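Local coordinates for exoglucanase A (Cellulomonas fimi, PDB 7CBD), which hydrolyses beta-1,4-glucosidic bonds of cellulose with inversion of anomeric configuration, releasing cellobiose from non-reducing chain ends, and is represented here by its family 6 catalytic domain, at residues Val25-Ala29 and Met42-Ala46; Thr296-Trp301 and Leu338-Arg344; Gln48-Trp53 and Trp363-Pro367; Tyr10-Tyr16 and Val85-Asn90; Arg387-Pro391 and Thr403-Pro407. All coordinates share one frame; numbering follows the deposited sequence.

Interaction 1 (Val25-Ala29 and Met42-Ala46); sequences VNAAA and MRTVA
V25 meets A46 through one of its two methyl branches. CG1 is trans to the backbone N (chi1 173°), which aims it at the facing chain, and it lies 3.6 Å from A46 CB. The same methyl also rests 3.1 Å from M42 O, a close carbon-oxygen approach to a carbonyl already engaged by the helical bond from A46 N. One turn along, A29 CB faces M42 CB head on at 3.7 Å. Past that point the M42 chain runs extended beside the opposing helix and lays its sulfur against backbone, M42 SD being 3.7 Å from A29 CA and close to A28 O as well. The small side chains of A29 and A46 allow the helices to come this near, with the CA atoms of A29 and M42 5.4 Å apart.

At the outer border N26 and R43 cross at about a right angle, amide and guanidinium planes 29° apart, without bonding each other. N26 OD1 sits 3.5 Å from A46 CB; R43 offers its aliphatic CG to A29 CB at 3.9 Å and sends its NE to T434 O. No hydrogen bond spans the contact, so apolar fit carries it. It joins the consecutive helices 19-30 and 36-45, which run roughly antiparallel, and helix 417-425 packs against both: V25, M42 and V45 all touch F420, while A28 packs on W415.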
# COMPACT_ATOMS: atom_id res chain seq x y z
N VAL A 25 -12.66 5.14 12.55
CA VAL A 25 -13.57 4.11 12.04
C VAL A 25 -14.81 4.02 12.92
O VAL A 25 -15.94 3.96 12.42
CB VAL A 25 -12.85 2.76 11.93
CG1 VAL A 25 -13.85 1.67 11.56
CG2 VAL A 25 -11.72 2.83 10.92
N ASN A 26 -14.62 4.01 14.24
CA ASN A 26 -15.77 3.92 15.14
C ASN A 26 -16.69 5.14 15.01
O ASN A 26 -17.91 5.01 15.14
CB ASN A 26 -15.31 3.72 16.58
CG ASN A 26 -14.83 2.30 16.85
OD1 ASN A 26 -15.36 1.34 16.29
ND2 ASN A 26 -13.84 2.17 17.71
N ALA A 27 -16.12 6.32 14.76
CA ALA A 27 -16.97 7.49 14.51
C ALA A 27 -17.78 7.31 13.24
O ALA A 27 -18.98 7.62 13.20
CB ALA A 27 -16.11 8.76 14.45
N ALA A 28 -17.15 6.78 12.18
CA ALA A 28 -17.88 6.47 10.96
C ALA A 28 -19.00 5.47 11.23
O ALA A 28 -20.10 5.60 10.68
CB ALA A 28 -16.93 5.95 9.89
N ALA A 29 -18.73 4.48 12.08
CA ALA A 29 -19.76 3.49 12.42
C ALA A 29 -20.94 4.16 13.11
O ALA A 29 -22.10 3.84 12.82
CB ALA A 29 -19.17 2.39 13.30
N MET A 42 -18.33 -2.00 10.24
CA MET A 42 -17.32 -0.97 10.47
C MET A 42 -16.64 -1.17 11.82
O MET A 42 -15.42 -1.02 11.92
CB MET A 42 -17.94 0.42 10.37
CG MET A 42 -18.44 0.76 8.98
SD MET A 42 -19.04 2.46 8.90
CE MET A 42 -19.24 2.67 7.13
N ARG A 43 -17.40 -1.54 12.85
CA ARG A 43 -16.78 -1.79 14.15
C ARG A 43 -15.76 -2.92 14.07
O ARG A 43 -14.70 -2.86 14.71
CB ARG A 43 -17.84 -2.06 15.21
CG ARG A 43 -18.69 -0.83 15.52
CD ARG A 43 -19.53 -0.99 16.77
NE ARG A 43 -20.51 -2.07 16.65
CZ ARG A 43 -21.77 -1.89 16.26
NH1 ARG A 43 -22.23 -0.69 15.93
NH2 ARG A 43 -22.59 -2.94 16.20
N THR A 44 -16.04 -3.96 13.28
CA THR A 44 -15.05 -5.02 13.08
C THR A 44 -13.78 -4.49 12.42
O THR A 44 -12.67 -4.84 12.82
CB THR A 44 -15.65 -6.14 12.23
OG1 THR A 44 -16.80 -6.66 12.90
CG2 THR A 44 -14.63 -7.27 12.02
N VAL A 45 -13.94 -3.63 11.42
CA VAL A 45 -12.78 -3.06 10.73
C VAL A 45 -11.89 -2.30 11.70
O VAL A 45 -10.66 -2.34 11.59
CB VAL A 45 -13.27 -2.18 9.56
CG1 VAL A 45 -12.12 -1.37 8.96
CG2 VAL A 45 -13.93 -3.03 8.50
N ALA A 46 -12.50 -1.61 12.67
CA ALA A 46 -11.75 -0.78 13.62
C ALA A 46 -10.77 -1.58 14.48
O ALA A 46 -9.84 -0.99 15.05
CB ALA A 46 -12.72 -0.02 14.53

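Interaction 2 (Thr296-Trp301 and Leu338-Arg344)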
# COMPACT_ATOMS: atom_id res chain seq x y z
N THR A 296 -3.39 -5.49 1.48
CA THR A 296 -4.73 -5.97 1.15
C THR A 296 -5.83 -5.03 1.64
O THR A 296 -7.01 -5.41 1.69
CB THR A 296 -4.94 -7.38 1.71
OG1 THR A 296 -4.67 -7.36 3.12
CG2 THR A 296 -4.00 -8.37 1.04
N SER A 297 -5.47 -3.78 1.96
CA SER A 297 -6.42 -2.85 2.57
C SER A 297 -7.63 -2.58 1.68
O SER A 297 -8.74 -2.41 2.19
CB SER A 297 -5.71 -1.54 2.90
OG SER A 297 -5.00 -1.02 1.79
N ARG A 298 -7.42 -2.49 0.36
CA ARG A 298 -8.49 -1.99 -0.51
C ARG A 298 -8.56 -2.75 -1.83
O ARG A 298 -9.03 -2.20 -2.83
CB ARG A 298 -8.36 -0.48 -0.75
CG ARG A 298 -8.38 0.34 0.54
CD ARG A 298 -8.35 1.83 0.29
NE ARG A 298 -7.14 2.20 -0.44
CZ ARG A 298 -6.83 3.44 -0.81
NH1 ARG A 298 -7.66 4.45 -0.54
NH2 ARG A 298 -5.71 3.68 -1.48
N ASN A 299 -8.14 -4.02 -1.85
CA ASN A 299 -8.05 -4.78 -3.09
C ASN A 299 -9.05 -5.94 -3.16
O ASN A 299 -8.87 -6.85 -3.97
CB ASN A 299 -6.62 -5.27 -3.37
CG ASN A 299 -6.14 -6.30 -2.36
OD1 ASN A 299 -6.86 -6.69 -1.45
ND2 ASN A 299 -4.89 -6.74 -2.53
N GLY A 300 -10.11 -5.91 -2.35
CA GLY A 300 -11.04 -7.03 -2.31
C GLY A 300 -11.97 -7.12 -3.51
O GLY A 300 -12.30 -8.23 -3.95
N TRP A 301 -12.42 -5.98 -4.04
CA TRP A 301 -13.34 -5.96 -5.18
C TRP A 301 -14.55 -6.89 -4.98
O TRP A 301 -14.85 -7.75 -5.81
CB TRP A 301 -12.61 -6.25 -6.49
CG TRP A 301 -11.70 -5.13 -6.86
CD1 TRP A 301 -10.33 -5.13 -6.79
CD2 TRP A 301 -12.09 -3.83 -7.30
NE1 TRP A 301 -9.84 -3.90 -7.19
CE2 TRP A 301 -10.90 -3.08 -7.50
CE3 TRP A 301 -13.32 -3.22 -7.55
CZ2 TRP A 301 -10.92 -1.76 -7.94
CZ3 TRP A 301 -13.34 -1.90 -8.00
CH2 TRP A 301 -12.14 -1.19 -8.18
N LEU A 338 -13.39 4.37 -8.08
CA LEU A 338 -14.74 4.04 -7.65
C LEU A 338 -14.91 2.53 -7.51
O LEU A 338 -14.43 1.75 -8.34
CB LEU A 338 -15.74 4.57 -8.66
CG LEU A 338 -16.11 6.04 -8.42
CD1 LEU A 338 -16.70 6.66 -9.67
CD2 LEU A 338 -17.06 6.18 -7.25
N GLY A 339 -15.62 2.13 -6.45
CA GLY A 339 -16.08 0.76 -6.30
C GLY A 339 -15.16 -0.18 -5.56
O GLY A 339 -15.53 -1.33 -5.33
N ALA A 340 -13.98 0.28 -5.15
CA ALA A 340 -13.03 -0.59 -4.46
C ALA A 340 -13.59 -1.04 -3.11
O ALA A 340 -14.38 -0.34 -2.47
CB ALA A 340 -11.72 0.15 -4.25
N GLY A 341 -13.17 -2.24 -2.70
CA GLY A 341 -13.58 -2.80 -1.43
C GLY A 341 -12.38 -3.29 -0.63
O GLY A 341 -11.32 -3.58 -1.18
N ILE A 342 -12.58 -3.37 0.69
CA ILE A 342 -11.56 -3.91 1.58
C ILE A 342 -11.25 -5.36 1.20
O ILE A 342 -12.13 -6.11 0.78
CB ILE A 342 -12.05 -3.78 3.03
CG1 ILE A 342 -12.02 -2.30 3.45
CG2 ILE A 342 -11.24 -4.63 3.99
CD1 ILE A 342 -12.70 -2.01 4.78
N GLY A 343 -9.99 -5.74 1.33
CA GLY A 343 -9.54 -7.09 1.03
C GLY A 343 -9.35 -7.95 2.27
O GLY A 343 -9.99 -7.75 3.31
N ARG A 344 -8.45 -8.93 2.15
CA ARG A 344 -8.19 -9.85 3.25
C ARG A 344 -7.69 -9.10 4.48
O ARG A 344 -6.88 -8.17 4.39
CB ARG A 344 -7.13 -10.86 2.82
CG ARG A 344 -7.63 -11.91 1.85
CD ARG A 344 -8.26 -13.08 2.58
NE ARG A 344 -7.29 -13.82 3.40
CZ ARG A 344 -6.57 -14.85 2.96
NH1 ARG A 344 -6.69 -15.27 1.71
NH2 ARG A 344 -5.72 -15.47 3.78
O HOH W 1 -11.06 -3.38 -4.24
O HOH W 2 -7.09 -9.24 -0.35
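G300 and G343 pass so close that their CA atoms are 3.7 Å apart, and here the contact is tightest. A side chain on G300 would run into I342 O, and one on G343 into T296 O and N299 OD1, so both positions need glycine. G300 N donates to G341 O at 2.9 Å, approaching from above the carbonyl plane, 43° out of it. Next door, S297 O is buried without a hydrogen-bond donor and meets I342 CA at 3.3 Å in a CA-H...O contact. T296 OG1, placed between its backbone N and carbonyl carbon (chi1 55°), donates to R344 O at 2.7 Å; T296 O takes a weak bond from G343 N.

On either side of the glycines, waters take over part of the bonding. Near T296 and R344, water 2 links N299 OD1 to R344 N; at the W301 end, water 1 bonds R298 O, W301 N and G341 N together. The W301 ring spreads over the backbone here, A340 CA standing 3.9 Å from the six-membered ring centroid over one face, with L338 O at its edge. Beyond it L338 is exposed.

Loop 296-301 follows strand 291-295, and loop 338-344 runs up to strand 347-348. The R298 guanidinium forms a salt bridge with D371, the predicted active-site nucleophile, while helix 417-425 backs I342 through L423 and V424, and strand 358-362 flanks T296 through F361.

Interaction 3 (Gln48-Trp53 and Trp363-Pro367); sequences QPTAVW and WIKPP
At the seam of the distorted alpha/beta barrel of family 6 glycosidases, where strand 52-54 and the loop before it come against the chain leaving strand 358-362, A51 and W53 meet W363 and I364. A51 N donates to W363 O at 3.0 Å, nearly along the C=O axis, and T50 CA leans on the same oxygen. A water carries the seam further, accepting from W363 N and donating to P49 O. Further along, W53 has its CG trans to the carbonyl carbon (chi1 -72°), which swings the indole across so that NE1 gives I364 O a bond of 2.8 Å, straight at the hydrogen (162°) and in the indole plane, although the donor stands 49° above the carbonyl plane. The indole also touches both neighbours of that carbonyl: W53 CZ2 is 3.9 Å from I364 CG2, and W53 NE1 is 3.6 Å from P366 CD. The W363 ring packs against the loop Q48-T50, with T50 CG2 in plane at its edge, 3.8 Å from W363 CE3, and Q48 CB 3.5 Å from W363 CZ3. An alanine at W53 would probably leave I364 O without its indole donor and I364 CG2 and P366 CD without the ring they touch. Of two successive carbonyls, one thus takes the backbone N-H of A51, the other the indole N-H of W53, which fixes the backbone just ahead of K365; K365 NZ bonds S370 O, with a long, weak ion pair to D371.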
# COMPACT_ATOMS: atom_id res chain seq x y z
N GLN A 48 -8.69 -3.84 13.31
CA GLN A 48 -7.62 -4.39 12.48
C GLN A 48 -6.39 -3.49 12.47
O GLN A 48 -6.50 -2.27 12.64
CB GLN A 48 -8.13 -4.57 11.05
CG GLN A 48 -9.21 -5.63 10.98
CD GLN A 48 -8.70 -6.96 11.48
OE1 GLN A 48 -7.71 -7.47 10.96
NE2 GLN A 48 -9.34 -7.52 12.51
N PRO A 49 -5.21 -4.08 12.27
CA PRO A 49 -3.95 -3.31 12.29
C PRO A 49 -3.68 -2.62 10.96
O PRO A 49 -3.79 -3.23 9.89
CB PRO A 49 -2.89 -4.39 12.56
CG PRO A 49 -3.45 -5.61 11.91
CD PRO A 49 -4.96 -5.53 12.12
N THR A 50 -3.29 -1.35 11.04
CA THR A 50 -2.94 -0.54 9.87
C THR A 50 -1.60 0.15 10.13
O THR A 50 -1.20 0.37 11.27
CB THR A 50 -4.00 0.54 9.60
OG1 THR A 50 -4.21 1.32 10.78
CG2 THR A 50 -5.32 -0.08 9.17
N ALA A 51 -0.92 0.51 9.04
CA ALA A 51 0.36 1.17 9.17
C ALA A 51 0.19 2.64 9.52
O ALA A 51 -0.79 3.29 9.13
CB ALA A 51 1.16 1.06 7.88
N VAL A 52 1.16 3.17 10.26
CA VAL A 52 1.24 4.59 10.56
C VAL A 52 2.16 5.23 9.53
O VAL A 52 3.31 4.80 9.36
CB VAL A 52 1.76 4.82 11.99
CG1 VAL A 52 2.05 6.30 12.21
CG2 VAL A 52 0.75 4.28 12.99
N TRP A 53 1.66 6.26 8.85
CA TRP A 53 2.39 6.91 7.76
C TRP A 53 3.10 8.15 8.28
O TRP A 53 2.46 9.07 8.79
CB TRP A 53 1.44 7.32 6.64
CG TRP A 53 0.91 6.17 5.84
CD1 TRP A 53 0.13 5.14 6.29
CD2 TRP A 53 1.12 5.93 4.44
NE1 TRP A 53 -0.16 4.28 5.26
CE2 TRP A 53 0.44 4.74 4.11
CE3 TRP A 53 1.82 6.60 3.44
CZ2 TRP A 53 0.45 4.21 2.83
CZ3 TRP A 53 1.82 6.07 2.16
CH2 TRP A 53 1.13 4.89 1.86
N TRP A 363 -2.34 -4.22 6.12
CA TRP A 363 -3.06 -3.02 5.68
C TRP A 363 -2.09 -1.86 5.83
O TRP A 363 -1.95 -1.29 6.93
CB TRP A 363 -4.33 -2.79 6.47
CG TRP A 363 -5.44 -3.72 6.11
CD1 TRP A 363 -5.40 -4.75 5.21
CD2 TRP A 363 -6.77 -3.70 6.64
NE1 TRP A 363 -6.63 -5.37 5.15
CE2 TRP A 363 -7.48 -4.75 6.03
CE3 TRP A 363 -7.41 -2.90 7.59
CZ2 TRP A 363 -8.82 -5.01 6.33
CZ3 TRP A 363 -8.74 -3.16 7.89
CH2 TRP A 363 -9.43 -4.22 7.26
N ILE A 364 -1.40 -1.52 4.75
CA ILE A 364 -0.47 -0.39 4.80
C ILE A 364 -1.24 0.92 4.67
O ILE A 364 -1.24 1.75 5.58
CB ILE A 364 0.66 -0.53 3.77
CG1 ILE A 364 1.44 -1.84 3.97
CG2 ILE A 364 1.60 0.65 3.88
CD1 ILE A 364 2.05 -2.03 5.36
N LYS A 365 -1.95 1.11 3.57
CA LYS A 365 -2.90 2.22 3.49
C LYS A 365 -4.04 1.96 4.47
O LYS A 365 -4.59 0.85 4.49
CB LYS A 365 -3.46 2.31 2.08
CG LYS A 365 -4.47 3.43 1.89
CD LYS A 365 -3.79 4.79 1.90
CE LYS A 365 -4.81 5.90 1.64
NZ LYS A 365 -4.18 7.23 1.44
N PRO A 366 -4.44 2.93 5.29
CA PRO A 366 -5.57 2.70 6.21
C PRO A 366 -6.90 2.92 5.50
O PRO A 366 -7.14 4.02 4.98
CB PRO A 366 -5.36 3.75 7.31
CG PRO A 366 -3.91 4.24 7.13
CD PRO A 366 -3.72 4.16 5.63
N PRO A 367 -7.76 1.91 5.45
CA PRO A 367 -9.05 2.09 4.77
C PRO A 367 -9.81 3.29 5.32
O PRO A 367 -9.90 3.49 6.54
CB PRO A 367 -9.79 0.78 5.06
CG PRO A 367 -8.69 -0.23 5.22
CD PRO A 367 -7.57 0.52 5.91
O HOH W 3 -1.51 -4.53 8.82

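Interaction 4 (Tyr10-Tyr16 and Val85-Asn90); sequences YAGAVQY and VPLVFN
Y10 and Q15 grip the amide of N90 from two directions. Y10 OH donates to N90 OD1 at 2.7 Å in the carbonyl plane, ring and amide only 22° from coplanar. N90 ND2 gives one N-H to Q15 OE1 at 2.9 Å, the two amides turned 65° against each other, and another to a water that in turn bonds Y16 O. The amide is thereby held against rotation. Against the phenol ring, V88 CG1 touches Y10 CE1 at 3.6 Å and V88 CG2 comes over one face.

Behind these side chains runs a short parallel pairing: V14 N to P86 O, V88 N to V14 O at 2.8 Å, and Y16 N to V88 O. It pairs strand 14-15 with strand 87-93 of the barrel sheet, which further on pairs with strand 52-54, while Y10 to A13 form a type II turn that brings the tyrosine back over V88; G12 takes the positive phi of that turn.

V14 and L87 point to the other face, V14 CG1 lying 3.8 Å from L87 CD1. At the far end Y16, its ring trans to the backbone N (chi1 175°), meets F89 in a T-shaped stack, the F89 edge toward the Y16 face, centroids 5.1 Å apart. Further out, H72 and N75 bond Y16 OH, helix 69-83 touches V14, Y16 and L87, and V362 of strand 358-362 touches Y10, Q15 and N90.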
# COMPACT_ATOMS: atom_id res chain seq x y z
N TYR A 10 6.79 -11.05 11.21
CA TYR A 10 5.36 -11.31 11.41
C TYR A 10 5.06 -12.70 11.94
O TYR A 10 3.97 -12.92 12.47
CB TYR A 10 4.60 -11.10 10.10
CG TYR A 10 4.65 -9.68 9.57
CD1 TYR A 10 3.68 -8.75 9.92
CD2 TYR A 10 5.66 -9.28 8.71
CE1 TYR A 10 3.72 -7.45 9.43
CE2 TYR A 10 5.71 -7.98 8.21
CZ TYR A 10 4.73 -7.08 8.57
OH TYR A 10 4.80 -5.80 8.07
N ALA A 11 5.99 -13.66 11.80
CA ALA A 11 5.68 -15.04 12.17
C ALA A 11 5.44 -15.14 13.67
O ALA A 11 6.29 -14.76 14.47
CB ALA A 11 6.81 -15.97 11.73
N GLY A 12 4.27 -15.66 14.06
CA GLY A 12 3.93 -15.79 15.46
C GLY A 12 3.69 -14.48 16.18
O GLY A 12 3.63 -14.47 17.41
N ALA A 13 3.54 -13.38 15.45
CA ALA A 13 3.45 -12.06 16.04
C ALA A 13 2.05 -11.48 15.86
O ALA A 13 1.28 -11.90 14.99
CB ALA A 13 4.48 -11.12 15.39
N VAL A 14 1.74 -10.49 16.68
CA VAL A 14 0.59 -9.63 16.48
C VAL A 14 1.05 -8.37 15.76
O VAL A 14 2.25 -8.09 15.67
CB VAL A 14 -0.11 -9.32 17.84
CG1 VAL A 14 0.80 -8.52 18.74
CG2 VAL A 14 -1.45 -8.63 17.65
N GLN A 15 0.11 -7.59 15.25
CA GLN A 15 0.41 -6.32 14.60
C GLN A 15 -0.23 -5.16 15.36
O GLN A 15 -1.32 -5.29 15.93
CB GLN A 15 -0.06 -6.31 13.14
CG GLN A 15 0.61 -7.36 12.29
CD GLN A 15 0.21 -7.23 10.83
OE1 GLN A 15 0.29 -6.15 10.24
NE2 GLN A 15 -0.22 -8.33 10.23
N TYR A 16 0.45 -4.02 15.36
CA TYR A 16 -0.04 -2.83 16.05
C TYR A 16 -1.37 -2.36 15.48
O TYR A 16 -1.53 -2.26 14.27
CB TYR A 16 0.97 -1.70 15.87
CG TYR A 16 0.56 -0.35 16.43
CD1 TYR A 16 0.49 -0.14 17.79
CD2 TYR A 16 0.28 0.72 15.58
CE1 TYR A 16 0.13 1.10 18.31
CE2 TYR A 16 -0.07 1.97 16.09
CZ TYR A 16 -0.13 2.15 17.46
OH TYR A 16 -0.46 3.37 18.00
N VAL A 85 3.48 -11.96 22.96
CA VAL A 85 4.18 -12.53 21.81
C VAL A 85 4.81 -11.34 21.08
O VAL A 85 4.51 -10.19 21.43
CB VAL A 85 3.22 -13.30 20.89
CG1 VAL A 85 2.62 -14.49 21.62
CG2 VAL A 85 2.13 -12.38 20.36
N PRO A 86 5.68 -11.55 20.10
CA PRO A 86 6.24 -10.39 19.39
C PRO A 86 5.14 -9.56 18.73
O PRO A 86 4.06 -10.05 18.40
CB PRO A 86 7.16 -11.03 18.35
CG PRO A 86 7.52 -12.37 18.95
CD PRO A 86 6.28 -12.81 19.63
N LEU A 87 5.43 -8.28 18.57
CA LEU A 87 4.50 -7.37 17.91
C LEU A 87 5.24 -6.63 16.81
O LEU A 87 6.37 -6.18 17.01
CB LEU A 87 3.94 -6.35 18.92
CG LEU A 87 3.06 -5.25 18.33
CD1 LEU A 87 1.91 -4.94 19.27
CD2 LEU A 87 3.85 -3.98 18.02
N VAL A 88 4.60 -6.51 15.65
CA VAL A 88 5.10 -5.72 14.53
C VAL A 88 4.32 -4.41 14.45
O VAL A 88 3.09 -4.41 14.33
CB VAL A 88 4.99 -6.48 13.20
CG1 VAL A 88 5.46 -5.60 12.04
CG2 VAL A 88 5.77 -7.78 13.24
N PHE A 89 5.05 -3.30 14.49
CA PHE A 89 4.52 -1.97 14.25
C PHE A 89 4.83 -1.61 12.81
O PHE A 89 6.00 -1.52 12.42
CB PHE A 89 5.19 -1.00 15.23
CG PHE A 89 4.93 0.45 14.93
CD1 PHE A 89 3.64 0.94 14.90
CD2 PHE A 89 5.98 1.33 14.67
CE1 PHE A 89 3.39 2.27 14.62
CE2 PHE A 89 5.73 2.66 14.40
CZ PHE A 89 4.43 3.13 14.38
N ASN A 90 3.78 -1.44 11.99
CA ASN A 90 3.96 -1.06 10.59
C ASN A 90 4.10 0.45 10.47
O ASN A 90 3.22 1.20 10.90
CB ASN A 90 2.76 -1.52 9.76
CG ASN A 90 2.70 -3.02 9.63
OD1 ASN A 90 3.48 -3.61 8.88
ND2 ASN A 90 1.78 -3.65 10.35
O HOH W 4 0.51 -1.81 12.38

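Interaction 5 (Arg387-Pro391 and Thr403-Pro407); sequences RMCDP and TGATP
T403 provides the hydrogen bond across this contact: its OG1 donates to D390 O at 2.8 Å, from 52° above the carbonyl plane. The hydroxyl sits between its own backbone N and carbonyl carbon (chi1 58°), where it also accepts from A405 N at 3.1 Å, making an ST turn. Two waters add bridges, one between C389 O and T406 O, the other from P391 O to G404 N.

Van der Waals contacts fill in around them. A405 CB lies 3.4 Å from C389 O, T403 CG2 is 3.5 Å from M388 O, and the proline rings meet with P391 CG 3.9 Å from P407 CG.

Charge plays within one segment: R387 approaches D390 side-on, NE and NH1 both reaching OD2, NE at 2.8 Å, while D390 OD1 bonds T392. C389 is tied to C335 by a disulfide.

Replacing T403 with a valine is likely to leave D390 O and A405 N without their shared partner and free the turn to shift. Acting as donor and acceptor at once, the hydroxyl couples that turn to the D390 carbonyl and so fastens the base of the hairpin of strands 394-395 and 401-402.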
# COMPACT_ATOMS: atom_id res chain seq x y z
N ARG A 387 -4.81 15.72 -11.15
CA ARG A 387 -5.97 15.38 -11.96
C ARG A 387 -6.22 13.88 -12.05
O ARG A 387 -7.31 13.48 -12.48
CB ARG A 387 -5.88 16.02 -13.34
CG ARG A 387 -5.97 17.53 -13.30
CD ARG A 387 -6.48 18.11 -14.61
NE ARG A 387 -7.91 17.86 -14.78
CZ ARG A 387 -8.57 18.04 -15.92
NH1 ARG A 387 -9.87 17.77 -15.97
NH2 ARG A 387 -7.94 18.47 -17.01
N MET A 388 -5.27 13.04 -11.62
CA MET A 388 -5.59 11.62 -11.53
C MET A 388 -6.67 11.33 -10.49
O MET A 388 -7.26 10.25 -10.50
CB MET A 388 -4.33 10.80 -11.28
CG MET A 388 -3.41 10.76 -12.49
SD MET A 388 -4.16 9.93 -13.91
CE MET A 388 -4.08 8.22 -13.38
N CYS A 389 -6.94 12.29 -9.60
CA CYS A 389 -8.00 12.20 -8.60
C CYS A 389 -9.28 12.88 -9.07
O CYS A 389 -10.25 12.94 -8.31
CB CYS A 389 -7.53 12.86 -7.31
SG CYS A 389 -6.04 12.13 -6.62
N ASP A 390 -9.28 13.40 -10.30
CA ASP A 390 -10.34 14.25 -10.83
C ASP A 390 -11.32 13.40 -11.64
O ASP A 390 -10.92 12.85 -12.68
CB ASP A 390 -9.66 15.27 -11.73
CG ASP A 390 -10.60 16.28 -12.37
OD1 ASP A 390 -11.84 16.18 -12.25
OD2 ASP A 390 -10.06 17.18 -13.04
N PRO A 391 -12.58 13.29 -11.22
CA PRO A 391 -13.56 12.51 -12.01
C PRO A 391 -13.79 13.03 -13.42
O PRO A 391 -14.36 12.29 -14.24
CB PRO A 391 -14.85 12.60 -11.18
CG PRO A 391 -14.40 12.98 -9.80
CD PRO A 391 -13.18 13.83 -9.99
N THR A 403 -10.75 8.83 -15.30
CA THR A 403 -10.10 8.26 -14.13
C THR A 403 -11.01 7.30 -13.37
O THR A 403 -10.51 6.40 -12.68
CB THR A 403 -9.71 9.37 -13.15
OG1 THR A 403 -10.88 10.10 -12.78
CG2 THR A 403 -8.67 10.31 -13.75
N GLY A 404 -12.32 7.50 -13.44
CA GLY A 404 -13.19 6.78 -12.54
C GLY A 404 -12.95 7.11 -11.08
O GLY A 404 -13.31 6.32 -10.21
N ALA A 405 -12.38 8.28 -10.78
CA ALA A 405 -12.10 8.64 -9.40
C ALA A 405 -13.39 8.95 -8.64
O ALA A 405 -14.37 9.42 -9.21
CB ALA A 405 -11.16 9.85 -9.35
N THR A 406 -13.36 8.69 -7.33
CA THR A 406 -14.53 8.95 -6.49
C THR A 406 -14.66 10.45 -6.24
O THR A 406 -13.69 11.08 -5.81
CB THR A 406 -14.41 8.19 -5.16
OG1 THR A 406 -14.17 6.80 -5.41
CG2 THR A 406 -15.69 8.32 -4.35
N PRO A 407 -15.81 11.06 -6.54
CA PRO A 407 -15.96 12.51 -6.34
C PRO A 407 -16.03 12.87 -4.87
O PRO A 407 -16.21 12.02 -3.99
CB PRO A 407 -17.30 12.83 -7.03
CG PRO A 407 -17.59 11.68 -7.89
CD PRO A 407 -16.98 10.48 -7.23
O HOH W 5 -10.86 11.22 -6.09
O HOH W 6 -14.46 9.50 -13.97

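Interactions 1, 2 and 3 meet around W363: V45 CG1 of interaction 1 packs on W363 CZ3 at 4.0 Å, and R344 O of interaction 2 probably accepts from W363 NE1 at 2.9 Å. Interaction 4 joins interaction 3 through the sheet, V52 N to N90 O at 2.9 Å, and interaction 5 hangs on interaction 2 by L338 N to G404 O, also 2.9 Å. The predicted nucleophile D371 is approached from three of them: the side chains of R298 and K365 come to about 3 Å of its own, that of C389 to about 5 Å. Interactions 1 and 4 lie away from the predicted catalytic residues, and interactions 4 and 5 are 36 Å apart between centres.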